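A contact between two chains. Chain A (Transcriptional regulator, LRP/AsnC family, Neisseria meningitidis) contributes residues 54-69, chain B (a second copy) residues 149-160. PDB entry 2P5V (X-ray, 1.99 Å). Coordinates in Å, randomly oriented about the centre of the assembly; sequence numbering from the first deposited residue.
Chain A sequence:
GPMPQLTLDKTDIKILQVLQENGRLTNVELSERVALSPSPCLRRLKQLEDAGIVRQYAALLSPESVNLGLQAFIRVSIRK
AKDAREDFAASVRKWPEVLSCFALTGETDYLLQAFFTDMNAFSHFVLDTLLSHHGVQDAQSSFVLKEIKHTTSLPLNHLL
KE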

# COMPACT_ATOMS: atom_id res chain seq x y z
N VAL A 54 -33.69 -19.32 -13.70
CA VAL A 54 -32.76 -19.92 -14.66
C VAL A 54 -32.49 -18.89 -15.76
O VAL A 54 -33.38 -18.57 -16.55
N ARG A 55 -31.29 -18.34 -15.80
CA ARG A 55 -30.99 -17.31 -16.79
C ARG A 55 -30.33 -17.90 -18.04
O ARG A 55 -30.34 -17.27 -19.08
N GLN A 56 -29.75 -19.10 -17.91
CA GLN A 56 -29.02 -19.74 -19.01
C GLN A 56 -28.65 -21.20 -18.73
O GLN A 56 -28.43 -21.58 -17.60
N TYR A 57 -28.59 -22.01 -19.79
CA TYR A 57 -27.93 -23.30 -19.75
C TYR A 57 -26.63 -23.19 -20.54
O TYR A 57 -26.60 -22.65 -21.66
N ALA A 58 -25.55 -23.69 -19.95
CA ALA A 58 -24.23 -23.60 -20.54
C ALA A 58 -23.47 -24.92 -20.48
O ALA A 58 -23.41 -25.56 -19.43
N ALA A 59 -22.87 -25.29 -21.61
CA ALA A 59 -21.71 -26.16 -21.61
C ALA A 59 -20.53 -25.40 -21.01
O ALA A 59 -20.22 -24.27 -21.41
N LEU A 60 -19.89 -26.01 -20.03
CA LEU A 60 -18.70 -25.45 -19.41
C LEU A 60 -17.48 -26.21 -19.93
O LEU A 60 -17.47 -27.44 -19.94
N LEU A 61 -16.47 -25.46 -20.36
CA LEU A 61 -15.31 -26.08 -20.98
C LEU A 61 -14.10 -26.05 -20.07
O LEU A 61 -14.01 -25.22 -19.16
N SER A 62 -13.18 -26.97 -20.33
CA SER A 62 -11.88 -26.96 -19.67
C SER A 62 -10.96 -25.96 -20.40
O SER A 62 -10.75 -26.08 -21.61
N PRO A 63 -10.44 -24.95 -19.69
CA PRO A 63 -9.57 -23.97 -20.35
C PRO A 63 -8.31 -24.58 -20.96
O PRO A 63 -7.89 -24.20 -22.06
N GLU A 64 -7.72 -25.53 -20.24
CA GLU A 64 -6.48 -26.16 -20.65
C GLU A 64 -6.73 -27.01 -21.88
O GLU A 64 -5.89 -27.08 -22.77
N SER A 65 -7.91 -27.64 -21.95
CA SER A 65 -8.27 -28.43 -23.14
C SER A 65 -8.31 -27.60 -24.44
O SER A 65 -8.18 -28.15 -25.53
N VAL A 66 -8.50 -26.28 -24.33
CA VAL A 66 -8.58 -25.41 -25.50
C VAL A 66 -7.45 -24.38 -25.48
O VAL A 66 -7.60 -23.27 -25.99
N ASN A 67 -6.32 -24.78 -24.90
CA ASN A 67 -5.09 -23.98 -24.93
C ASN A 67 -5.24 -22.59 -24.30
O ASN A 67 -4.64 -21.62 -24.78
N LEU A 68 -6.04 -22.50 -23.24
CA LEU A 68 -6.12 -21.29 -22.44
C LEU A 68 -5.47 -21.58 -21.10
O LEU A 68 -6.14 -21.88 -20.11
N GLY A 69 -4.14 -21.53 -21.09
CA GLY A 69 -3.34 -21.83 -19.90
C GLY A 69 -3.14 -20.65 -18.96
O GLY A 69 -2.63 -20.82 -17.85
N LYS B 149 -20.25 -7.48 -16.88
CA LYS B 149 -20.21 -8.64 -17.75
C LYS B 149 -20.03 -9.84 -16.85
O LYS B 149 -19.26 -9.81 -15.89
N HIS B 150 -20.75 -10.91 -17.15
CA HIS B 150 -20.47 -12.17 -16.52
C HIS B 150 -20.93 -13.31 -17.39
O HIS B 150 -22.12 -13.58 -17.49
N THR B 151 -19.95 -13.98 -17.99
CA THR B 151 -20.22 -15.13 -18.84
C THR B 151 -19.29 -16.27 -18.43
O THR B 151 -18.26 -16.04 -17.77
N THR B 152 -19.69 -17.48 -18.78
CA THR B 152 -18.88 -18.68 -18.60
C THR B 152 -18.23 -19.14 -19.93
O THR B 152 -17.38 -20.03 -19.93
N SER B 153 -18.62 -18.52 -21.04
CA SER B 153 -18.07 -18.84 -22.35
C SER B 153 -16.60 -18.48 -22.46
O SER B 153 -16.24 -17.31 -22.29
N LEU B 154 -15.77 -19.47 -22.77
CA LEU B 154 -14.36 -19.23 -23.05
C LEU B 154 -14.22 -18.77 -24.50
O LEU B 154 -14.97 -19.22 -25.37
N PRO B 155 -13.26 -17.87 -24.77
CA PRO B 155 -12.98 -17.52 -26.17
C PRO B 155 -12.35 -18.71 -26.90
O PRO B 155 -11.48 -19.36 -26.32
N LEU B 156 -12.78 -19.00 -28.13
CA LEU B 156 -12.31 -20.20 -28.84
C LEU B 156 -11.64 -19.93 -30.18
O LEU B 156 -10.94 -20.81 -30.70
N ASN B 157 -11.82 -18.75 -30.75
CA ASN B 157 -11.39 -18.49 -32.14
C ASN B 157 -9.88 -18.51 -32.36
O ASN B 157 -9.43 -18.61 -33.50
N HIS B 158 -9.11 -18.41 -31.28
CA HIS B 158 -7.66 -18.62 -31.35
C HIS B 158 -7.34 -20.02 -31.90
O HIS B 158 -6.29 -20.23 -32.47
N LEU B 159 -8.26 -20.97 -31.75
CA LEU B 159 -8.07 -22.30 -32.31
C LEU B 159 -8.26 -22.39 -33.83
O LEU B 159 -8.01 -23.45 -34.41
N LEU B 160 -8.67 -21.30 -34.48
CA LEU B 160 -8.94 -21.27 -35.93
C LEU B 160 -7.89 -20.51 -36.73
O LEU B 160 -7.16 -19.68 -36.19

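Two stretches that bury 641 Å² against each other share just one direct hydrogen bond, and most of the remaining polar contact passes through water. In that bond His B158 NE2 donates to the backbone Val A66 O at 2.7 Å with an N-H...acceptor angle of 163°; the oxygen lies near the ring plane, at its edge. His B158 reaches it with chi1 p (66°) and chi2 -84°.

Around this bond the packing is aliphatic. Leu B154 (m, t) points toward chain A and has the largest covered area: its CD1 lies 3.9 Å from Leu A61 CB, 4.1 Å from Val A66 CG2 and 3.7 Å from Pro A63 CA. Leu A68 (m, t) also points in, placing CD1 3.9 Å from Leu B154 CB and 3.5 Å from Pro B155 O, while its CD2 is 3.7 Å from His B158 CE1. Both methyls of Val A66 (m), CG1 and CG2, lie 4.1 Å from Leu B156 CD2, and CG2 also packs on Leu B154; Val A66 CB is 3.9 Å from Leu B159 CD1. Leu B156 leaves its backbone sideways, yet its m, t rotamer brings CD2 within 4.1 Å of Leu A61 CD1.

Along the strand, bridging waters supplement the direct contacts. Thr B152 (p) points in, its OG1 3.6 Å from Leu A60 CD2 and 3.7 Å from Ala A58 CB. Water 4 links Thr B152 OG1 (2.8 Å) to Ala A59 O (2.6 Å), and water 5 joins Leu A61 N (2.9 Å) to Thr B152 O (2.7 Å). Gln A56, extended (t, t), makes no direct contact: water 1 connects its OE1 (2.8 Å) to Thr B152 N (3.2 Å), and water 2 connects its NE2 (2.9 Å) to Thr B151 OG1 (3.0 Å) and Ser B153 OG (3.1 Å). Farther along, Arg A55 NH2 approaches His B150 CD2 at 3.5 Å, near the plane of that ring.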

# COMPACT_ATOMS: atom_id res chain seq x y z
CB VAL A 54 -33.34 -21.17 -15.31
CG1 VAL A 54 -32.32 -21.74 -16.31
CG2 VAL A 54 -33.73 -22.20 -14.26
CB ARG A 55 -30.11 -16.21 -16.19
CG ARG A 55 -28.78 -16.67 -15.67
CD ARG A 55 -27.97 -15.50 -15.16
NE ARG A 55 -26.68 -15.93 -14.62
CZ ARG A 55 -25.63 -16.31 -15.35
NH1 ARG A 55 -25.67 -16.31 -16.68
NH2 ARG A 55 -24.52 -16.69 -14.74
CB GLN A 56 -27.72 -18.97 -19.30
CG GLN A 56 -27.15 -19.20 -20.69
CD GLN A 56 -25.72 -18.72 -20.81
OE1 GLN A 56 -25.35 -17.68 -20.26
NE2 GLN A 56 -24.90 -19.48 -21.53
CB TYR A 57 -28.83 -24.39 -20.34
CG TYR A 57 -30.16 -24.49 -19.64
CD1 TYR A 57 -30.29 -25.22 -18.44
CD2 TYR A 57 -31.27 -23.83 -20.14
CE1 TYR A 57 -31.51 -25.30 -17.78
CE2 TYR A 57 -32.49 -23.88 -19.49
CZ TYR A 57 -32.61 -24.63 -18.32
OH TYR A 57 -33.82 -24.69 -17.70
CB ALA A 58 -23.42 -22.54 -19.82
CB ALA A 59 -21.37 -26.62 -23.01
CB LEU A 60 -18.79 -25.56 -17.89
CG LEU A 60 -20.04 -24.92 -17.29
CD1 LEU A 60 -20.00 -25.05 -15.77
CD2 LEU A 60 -20.15 -23.44 -17.73
CB LEU A 61 -14.97 -25.41 -22.32
CG LEU A 61 -16.12 -25.23 -23.33
CD1 LEU A 61 -15.52 -24.91 -24.68
CD2 LEU A 61 -17.05 -26.44 -23.42
CB SER A 62 -11.25 -28.35 -19.68
OG SER A 62 -9.88 -28.29 -19.36
CB PRO A 63 -9.17 -23.03 -19.20
CG PRO A 63 -10.21 -23.23 -18.15
CD PRO A 63 -10.66 -24.64 -18.26
CB GLU A 64 -5.90 -27.02 -19.52
CG GLU A 64 -5.69 -26.28 -18.19
CD GLU A 64 -6.97 -26.07 -17.38
OE1 GLU A 64 -6.92 -25.32 -16.38
OE2 GLU A 64 -8.03 -26.64 -17.75
CB SER A 65 -9.63 -29.12 -22.95
OG SER A 65 -10.70 -28.18 -23.02
CB VAL A 66 -9.95 -24.69 -25.61
CG1 VAL A 66 -11.04 -25.69 -25.95
CG2 VAL A 66 -10.28 -23.91 -24.34
CB ASN A 67 -4.56 -23.88 -26.37
CG ASN A 67 -3.10 -23.42 -26.43
OD1 ASN A 67 -2.27 -23.83 -25.61
ND2 ASN A 67 -2.78 -22.57 -27.41
CB LEU A 68 -7.56 -20.82 -22.28
CG LEU A 68 -8.24 -20.41 -23.60
CD1 LEU A 68 -9.74 -20.32 -23.41
CD2 LEU A 68 -7.68 -19.09 -24.11
CB LYS B 149 -19.01 -8.56 -18.68
CG LYS B 149 -18.93 -9.63 -19.76
CD LYS B 149 -17.73 -9.39 -20.65
CE LYS B 149 -17.78 -10.18 -21.94
NZ LYS B 149 -16.60 -9.89 -22.79
CB HIS B 150 -21.14 -12.26 -15.16
CG HIS B 150 -20.98 -13.60 -14.53
ND1 HIS B 150 -19.74 -14.14 -14.26
CD2 HIS B 150 -21.88 -14.53 -14.15
CE1 HIS B 150 -19.89 -15.34 -13.72
NE2 HIS B 150 -21.18 -15.60 -13.65
CB THR B 151 -20.07 -14.77 -20.34
OG1 THR B 151 -20.41 -15.91 -21.15
CG2 THR B 151 -18.66 -14.35 -20.66
CB THR B 152 -19.71 -19.82 -17.97
OG1 THR B 152 -20.88 -20.06 -18.76
CG2 THR B 152 -20.14 -19.43 -16.56
CB SER B 153 -18.82 -18.10 -23.46
OG SER B 153 -20.12 -18.62 -23.64
CB LEU B 154 -13.57 -20.52 -22.86
CG LEU B 154 -13.53 -21.09 -21.45
CD1 LEU B 154 -12.69 -22.34 -21.45
CD2 LEU B 154 -12.96 -20.06 -20.49
CB PRO B 155 -11.96 -16.39 -26.04
CG PRO B 155 -11.28 -16.67 -24.74
CD PRO B 155 -12.36 -17.16 -23.84
CB LEU B 156 -13.48 -21.18 -29.06
CG LEU B 156 -14.16 -21.69 -27.77
CD1 LEU B 156 -15.28 -22.66 -28.09
CD2 LEU B 156 -13.18 -22.34 -26.81
CB ASN B 157 -11.96 -17.16 -32.65
CG ASN B 157 -13.47 -17.21 -32.84
OD1 ASN B 157 -14.05 -18.26 -33.12
ND2 ASN B 157 -14.11 -16.06 -32.69
CB HIS B 158 -7.02 -18.40 -29.97
CG HIS B 158 -7.44 -19.41 -28.94
ND1 HIS B 158 -8.60 -19.29 -28.21
CD2 HIS B 158 -6.85 -20.56 -28.52
CE1 HIS B 158 -8.71 -20.32 -27.39
NE2 HIS B 158 -7.66 -21.11 -27.56
CB LEU B 159 -9.02 -23.29 -31.63
CG LEU B 159 -8.82 -23.37 -30.12
CD1 LEU B 159 -10.01 -24.09 -29.48
CD2 LEU B 159 -7.48 -24.05 -29.81
CB LEU B 160 -10.33 -20.66 -36.20
CG LEU B 160 -11.50 -21.50 -35.67
CD1 LEU B 160 -12.79 -20.71 -35.71
CD2 LEU B 160 -11.62 -22.81 -36.44
O HOH W 1 -22.84 -17.61 -18.95
O HOH W 2 -22.21 -18.35 -21.30
O HOH W 3 -24.27 -14.65 -19.28
O HOH W 4 -20.37 -21.74 -20.91
O HOH W 5 -17.11 -22.64 -20.66